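Local structure of tubulin-like protein CetZ (Methanosaeta thermophila, 3ZID) at residues A[288-293]-A[303-308]; A[271-276]-A[318-323]. The protein binds GTP as a GTPase of the tubulin/FtsZ superfamily and is probably involved in the control of archaeal cell shape. One frame throughout, in Å; residues are numbered along the deposited sequence.

Interaction 1. Residues A[288-293]-A[303-308]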
loop_
_atom_site.group_PDB
_atom_site.type_symbol
_atom_site.label_atom_id
_atom_site.label_comp_id
_atom_site.label_asym_id
_atom_site.label_seq_id
_atom_site.Cartn_x
_atom_site.Cartn_y
_atom_site.Cartn_z
ATOM N N GLU A 288 -30.709 6.636 9.775
ATOM C CA GLU A 288 -30.497 5.495 8.879
ATOM C C GLU A 288 -29.028 5.064 8.874
ATOM O O GLU A 288 -28.726 3.881 8.920
ATOM C CB GLU A 288 -30.957 5.824 7.450
ATOM C CG GLU A 288 -30.462 4.854 6.403
ATOM C CD GLU A 288 -30.786 5.288 4.980
ATOM O OE1 GLU A 288 -31.042 6.495 4.773
ATOM O OE2 GLU A 288 -30.744 4.428 4.064
ATOM N N ILE A 289 -28.113 6.027 8.808
ATOM C CA ILE A 289 -26.685 5.701 8.760
ATOM C C ILE A 289 -26.284 4.984 10.045
ATOM O O ILE A 289 -25.568 3.986 10.018
ATOM C CB ILE A 289 -25.839 6.953 8.562
ATOM C CG1 ILE A 289 -26.103 7.532 7.167
ATOM C CG2 ILE A 289 -24.349 6.634 8.766
ATOM C CD1 ILE A 289 -25.797 9.018 7.029
ATOM N N THR A 290 -26.768 5.505 11.167
ATOM C CA THR A 290 -26.493 4.941 12.473
ATOM C C THR A 290 -26.960 3.492 12.572
ATOM O O THR A 290 -26.208 2.620 13.032
ATOM C CB THR A 290 -27.101 5.813 13.573
ATOM O OG1 THR A 290 -26.469 7.102 13.513
ATOM C CG2 THR A 290 -26.849 5.208 14.944
ATOM N N LYS A 291 -28.173 3.238 12.086
ATOM C CA LYS A 291 -28.747 1.899 12.074
ATOM C C LYS A 291 -27.908 0.949 11.230
ATOM O O LYS A 291 -27.629 -0.182 11.644
ATOM C CB LYS A 291 -30.186 1.936 11.551
ATOM C CG LYS A 291 -31.188 2.467 12.538
ATOM C CD LYS A 291 -32.493 2.837 11.850
ATOM C CE LYS A 291 -33.495 3.410 12.839
ATOM N NZ LYS A 291 -34.612 4.111 12.151
ATOM N N GLU A 292 -27.451 1.424 10.072
ATOM C CA GLU A 292 -26.564 0.609 9.244
ATOM C C GLU A 292 -25.236 0.316 9.909
ATOM O O GLU A 292 -24.739 -0.804 9.823
ATOM C CB GLU A 292 -26.350 1.247 7.877
ATOM C CG GLU A 292 -27.631 1.322 7.062
ATOM C CD GLU A 292 -28.258 -0.052 6.844
ATOM O OE1 GLU A 292 -27.499 -1.041 6.705
ATOM O OE2 GLU A 292 -29.508 -0.144 6.817
ATOM N N ILE A 293 -24.677 1.298 10.605
ATOM C CA ILE A 293 -23.403 1.096 11.283
ATOM C C ILE A 293 -23.589 0.057 12.390
ATOM O O ILE A 293 -22.784 -0.880 12.529
ATOM C CB ILE A 293 -22.832 2.412 11.878
ATOM C CG1 ILE A 293 -22.507 3.431 10.776
ATOM C CG2 ILE A 293 -21.609 2.125 12.731
ATOM C CD1 ILE A 293 -21.765 2.866 9.587
ATOM N N VAL A 303 -16.721 -0.028 15.170
ATOM C CA VAL A 303 -16.895 0.790 13.977
ATOM C C VAL A 303 -17.063 2.254 14.337
ATOM O O VAL A 303 -17.909 2.600 15.144
ATOM C CB VAL A 303 -18.128 0.350 13.175
ATOM C CG1 VAL A 303 -18.254 1.190 11.904
ATOM C CG2 VAL A 303 -18.047 -1.143 12.857
ATOM N N PHE A 304 -16.235 3.105 13.752
ATOM C CA PHE A 304 -16.376 4.555 13.901
ATOM C C PHE A 304 -16.974 5.088 12.621
ATOM O O PHE A 304 -16.780 4.518 11.548
ATOM C CB PHE A 304 -15.017 5.226 14.091
ATOM C CG PHE A 304 -14.277 4.760 15.284
ATOM C CD1 PHE A 304 -14.554 5.282 16.531
ATOM C CD2 PHE A 304 -13.310 3.777 15.166
ATOM C CE1 PHE A 304 -13.867 4.853 17.635
ATOM C CE2 PHE A 304 -12.625 3.335 16.270
ATOM C CZ PHE A 304 -12.904 3.870 17.505
ATOM N N LYS A 305 -17.724 6.171 12.727
ATOM C CA LYS A 305 -18.364 6.719 11.555
ATOM C C LYS A 305 -18.163 8.198 11.484
ATOM O O LYS A 305 -17.989 8.861 12.507
ATOM C CB LYS A 305 -19.850 6.376 11.535
ATOM C CG LYS A 305 -20.684 7.219 12.470
ATOM C CD LYS A 305 -22.107 6.703 12.473
ATOM C CE LYS A 305 -23.047 7.702 13.118
ATOM N NZ LYS A 305 -23.059 8.949 12.323
ATOM N N GLY A 306 -18.129 8.701 10.260
ATOM C CA GLY A 306 -18.017 10.117 10.011
ATOM C C GLY A 306 -18.953 10.483 8.872
ATOM O O GLY A 306 -19.093 9.740 7.915
ATOM N N ILE A 307 -19.609 11.627 8.984
ATOM C CA ILE A 307 -20.410 12.130 7.887
ATOM C C ILE A 307 -19.791 13.435 7.396
ATOM O O ILE A 307 -19.419 14.288 8.198
ATOM C CB ILE A 307 -21.869 12.297 8.311
ATOM C CG1 ILE A 307 -22.302 11.068 9.107
ATOM C CG2 ILE A 307 -22.755 12.394 7.123
ATOM C CD1 ILE A 307 -23.566 11.268 9.909
ATOM N N VAL A 308 -19.599 13.552 6.080
ATOM C CA VAL A 308 -19.057 14.774 5.510
ATOM C C VAL A 308 -20.027 15.306 4.473
ATOM O O VAL A 308 -20.292 14.654 3.476
ATOM C CB VAL A 308 -17.680 14.557 4.834
ATOM C CG1 VAL A 308 -17.104 15.899 4.368
ATOM C CG2 VAL A 308 -16.715 13.871 5.800
#
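Lys305 and Ile293 carry this helix-on-strand contact, with Ile289 and Val303 filling in beside them. The lysine leaves strand 303-308 toward helix 288-293 with CG in the crowded position between backbone N and carbonyl carbon (chi1 77°). Its chain then runs extended and bends at the last torsion; the closest contacts are made by its methylenes. Lys305 CD lies 3.7 Å from Ile293 CG1 and also reaches Ile289 CG2, bridging successive turns of the helix. Next along the chain, Lys305 CE packs against Thr290 OG1 at 3.5 Å; the polar partner of that hydroxyl is Val286 O, one turn back in its own helix.

Ile293 divides its two branches between two residues of the strand. Its CG1 sits beside the lysine, while CG2, anti to the backbone N, crosses obliquely onto Val303 CG1 at 3.6 Å. An alanine here would remove both branches and would probably loosen the helix from Val303 and from the lysine stem together. Farther along, Ile289 CD1 and Ile307 CD1 meet tip to tip at 4.3 Å, a lighter touch.

The helix runs nearly antiparallel to the strand, at 159°, as the return element of a beta-alpha-beta crossover linking the parallel neighbours 270-279 and 302-309. Ile289 also rests on Ile277 of the first of these strands, helix 246-252 flanks the packing through Ile246 and Ile250, and Phe304 turns to the opposite face of the sheet, against helix 219-225.

Interaction 2. Residues A[271-276]-A[318-323]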
loop_
_atom_site.group_PDB
_atom_site.type_symbol
_atom_site.label_atom_id
_atom_site.label_comp_id
_atom_site.label_asym_id
_atom_site.label_seq_id
_atom_site.Cartn_x
_atom_site.Cartn_y
_atom_site.Cartn_z
ATOM N N GLY A 271 -11.422 -6.516 12.251
ATOM C CA GLY A 271 -11.689 -6.247 13.659
ATOM C C GLY A 271 -12.205 -4.847 13.960
ATOM O O GLY A 271 -13.035 -4.670 14.848
ATOM N N ARG A 272 -11.687 -3.857 13.237
ATOM C CA ARG A 272 -12.078 -2.457 13.402
ATOM C C ARG A 272 -12.305 -1.799 12.056
ATOM O O ARG A 272 -11.704 -2.191 11.051
ATOM C CB ARG A 272 -11.027 -1.662 14.186
ATOM C CG ARG A 272 -10.852 -2.132 15.618
ATOM C CD ARG A 272 -9.610 -1.562 16.280
ATOM N NE ARG A 272 -9.358 -2.233 17.555
ATOM C CZ ARG A 272 -8.439 -1.868 18.441
ATOM N NH1 ARG A 272 -7.661 -0.819 18.213
ATOM N NH2 ARG A 272 -8.301 -2.559 19.564
ATOM N N ALA A 273 -13.179 -0.794 12.039
ATOM C CA ALA A 273 -13.417 -0.022 10.825
ATOM C C ALA A 273 -13.794 1.441 11.114
ATOM O O ALA A 273 -14.312 1.774 12.182
ATOM C CB ALA A 273 -14.483 -0.686 9.969
ATOM N N MET A 274 -13.461 2.310 10.167
ATOM C CA MET A 274 -13.943 3.680 10.142
ATOM C C MET A 274 -14.725 3.820 8.832
ATOM O O MET A 274 -14.196 3.550 7.754
ATOM C CB MET A 274 -12.783 4.679 10.191
ATOM C CG MET A 274 -13.215 6.160 10.276
ATOM S SD MET A 274 -11.795 7.273 10.465
ATOM C CE MET A 274 -10.926 7.007 8.938
ATOM N N ILE A 275 -16.006 4.156 8.928
ATOM C CA ILE A 275 -16.839 4.351 7.743
ATOM C C ILE A 275 -17.153 5.840 7.576
ATOM O O ILE A 275 -17.692 6.454 8.484
ATOM C CB ILE A 275 -18.177 3.569 7.844
ATOM C CG1 ILE A 275 -17.950 2.099 8.217
ATOM C CG2 ILE A 275 -18.974 3.697 6.561
ATOM C CD1 ILE A 275 -17.217 1.303 7.197
ATOM N N VAL A 276 -16.797 6.419 6.437
ATOM C CA VAL A 276 -17.062 7.824 6.169
ATOM C C VAL A 276 -18.070 7.920 5.041
ATOM O O VAL A 276 -17.864 7.343 3.979
ATOM C CB VAL A 276 -15.777 8.600 5.751
ATOM C CG1 VAL A 276 -16.093 10.091 5.530
ATOM C CG2 VAL A 276 -14.705 8.442 6.794
ATOM N N SER A 318 -14.370 3.182 3.458
ATOM C CA SER A 318 -14.196 2.342 4.625
ATOM C C SER A 318 -12.706 2.123 4.899
ATOM O O SER A 318 -11.919 1.856 3.989
ATOM C CB SER A 318 -14.926 1.010 4.424
ATOM O OG SER A 318 -14.446 0.342 3.264
ATOM N N VAL A 319 -12.321 2.275 6.154
ATOM C CA VAL A 319 -10.954 1.993 6.555
ATOM C C VAL A 319 -11.092 0.771 7.413
ATOM O O VAL A 319 -11.771 0.802 8.424
ATOM C CB VAL A 319 -10.306 3.148 7.353
ATOM C CG1 VAL A 319 -8.836 2.810 7.698
ATOM C CG2 VAL A 319 -10.419 4.491 6.568
ATOM N N LEU A 320 -10.478 -0.321 6.978
ATOM C CA LEU A 320 -10.587 -1.603 7.668
ATOM C C LEU A 320 -9.265 -1.969 8.308
ATOM O O LEU A 320 -8.202 -1.686 7.769
ATOM C CB LEU A 320 -10.935 -2.717 6.696
ATOM C CG LEU A 320 -12.277 -2.646 5.991
ATOM C CD1 LEU A 320 -12.459 -3.904 5.149
ATOM C CD2 LEU A 320 -13.383 -2.510 7.021
ATOM N N SER A 321 -9.359 -2.574 9.479
ATOM C CA SER A 321 -8.240 -3.177 10.166
ATOM C C SER A 321 -8.455 -4.689 10.203
ATOM O O SER A 321 -9.549 -5.139 10.533
ATOM C CB SER A 321 -8.192 -2.616 11.594
ATOM O OG SER A 321 -7.238 -3.272 12.397
ATOM N N LEU A 322 -7.421 -5.476 9.898
ATOM C CA LEU A 322 -7.578 -6.935 9.802
ATOM C C LEU A 322 -7.232 -7.652 11.102
ATOM O O LEU A 322 -6.278 -7.276 11.783
ATOM C CB LEU A 322 -6.711 -7.497 8.671
ATOM C CG LEU A 322 -7.068 -6.891 7.311
ATOM C CD1 LEU A 322 -6.236 -7.512 6.192
ATOM C CD2 LEU A 322 -8.591 -7.025 7.044
ATOM N N GLU A 323 -8.031 -8.660 11.458
ATOM C CA GLU A 323 -7.668 -9.616 12.506
ATOM C C GLU A 323 -6.909 -10.793 11.896
ATOM O O GLU A 323 -5.992 -11.330 12.501
ATOM C CB GLU A 323 -8.915 -10.157 13.221
ATOM C CG GLU A 323 -9.696 -9.117 14.013
ATOM C CD GLU A 323 -8.918 -8.545 15.191
ATOM O OE1 GLU A 323 -8.290 -9.323 15.938
ATOM O OE2 GLU A 323 -8.931 -7.310 15.365
#
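The flat groups here are peptides, joined edge to edge between antiparallel strands 271-276 and 318-322, the inner antiparallel pair of the four-stranded mixed sheet, with each bonding N-H lying in the plane of the carbonyl it meets. Met274 and Val319 form a hydrogen-bonded pair: Met274 N gives to Val319 O at 2.9 Å, and Val319 N returns to Met274 O at 2.8 Å, nearly straight at 164°. Toward the other end Ser321 N binds Arg272 O, and Gly271 N reaches Ser321 O on a more bent path (140°).

On one face the side chains of Met274 and Val319 run alongside each other in the same direction; the final bend of the methionine (chi3 64°) brings Met274 CE onto Val319 CG2 at a tight 3.5 Å. Phe221 of helix 219-225 and Leu204 of helix 186-210 roof this face. On the other, Ala273 CB meets Leu320 CD2 at 3.6 Å, and Ile275 CD1 covers Ser318 CB. At the strand end Glu323 OE2 comes within 3.4 Å of Gly271 CA.

Because Arg272 NH1 and Ser318 OG bond to the carbonyls of Thr223 and Ser253, the strand pairing itself rests on four peptide hydrogen bonds and on apolar packing on both faces.

From the N-terminal side, the chain enters at strand 271-276, passes through helix 288-293, returns in strand 303-308 and turns back into 318-323. Interaction 2 joins the first and last of these, closing a loop whose ends are 42 residues apart; interaction 1 closes a shorter one wholly within it, so the two nest and do not cross. They share one four-stranded mixed sheet, in which strand 270-279 is flanked by 302-309 and 315-322. Backbone bonds from Phe304 N to Ala273 O and from Ile275 N to Phe304 O couple the contacts. Together they tie the crossover helix, through its strand, to the sheet's centre.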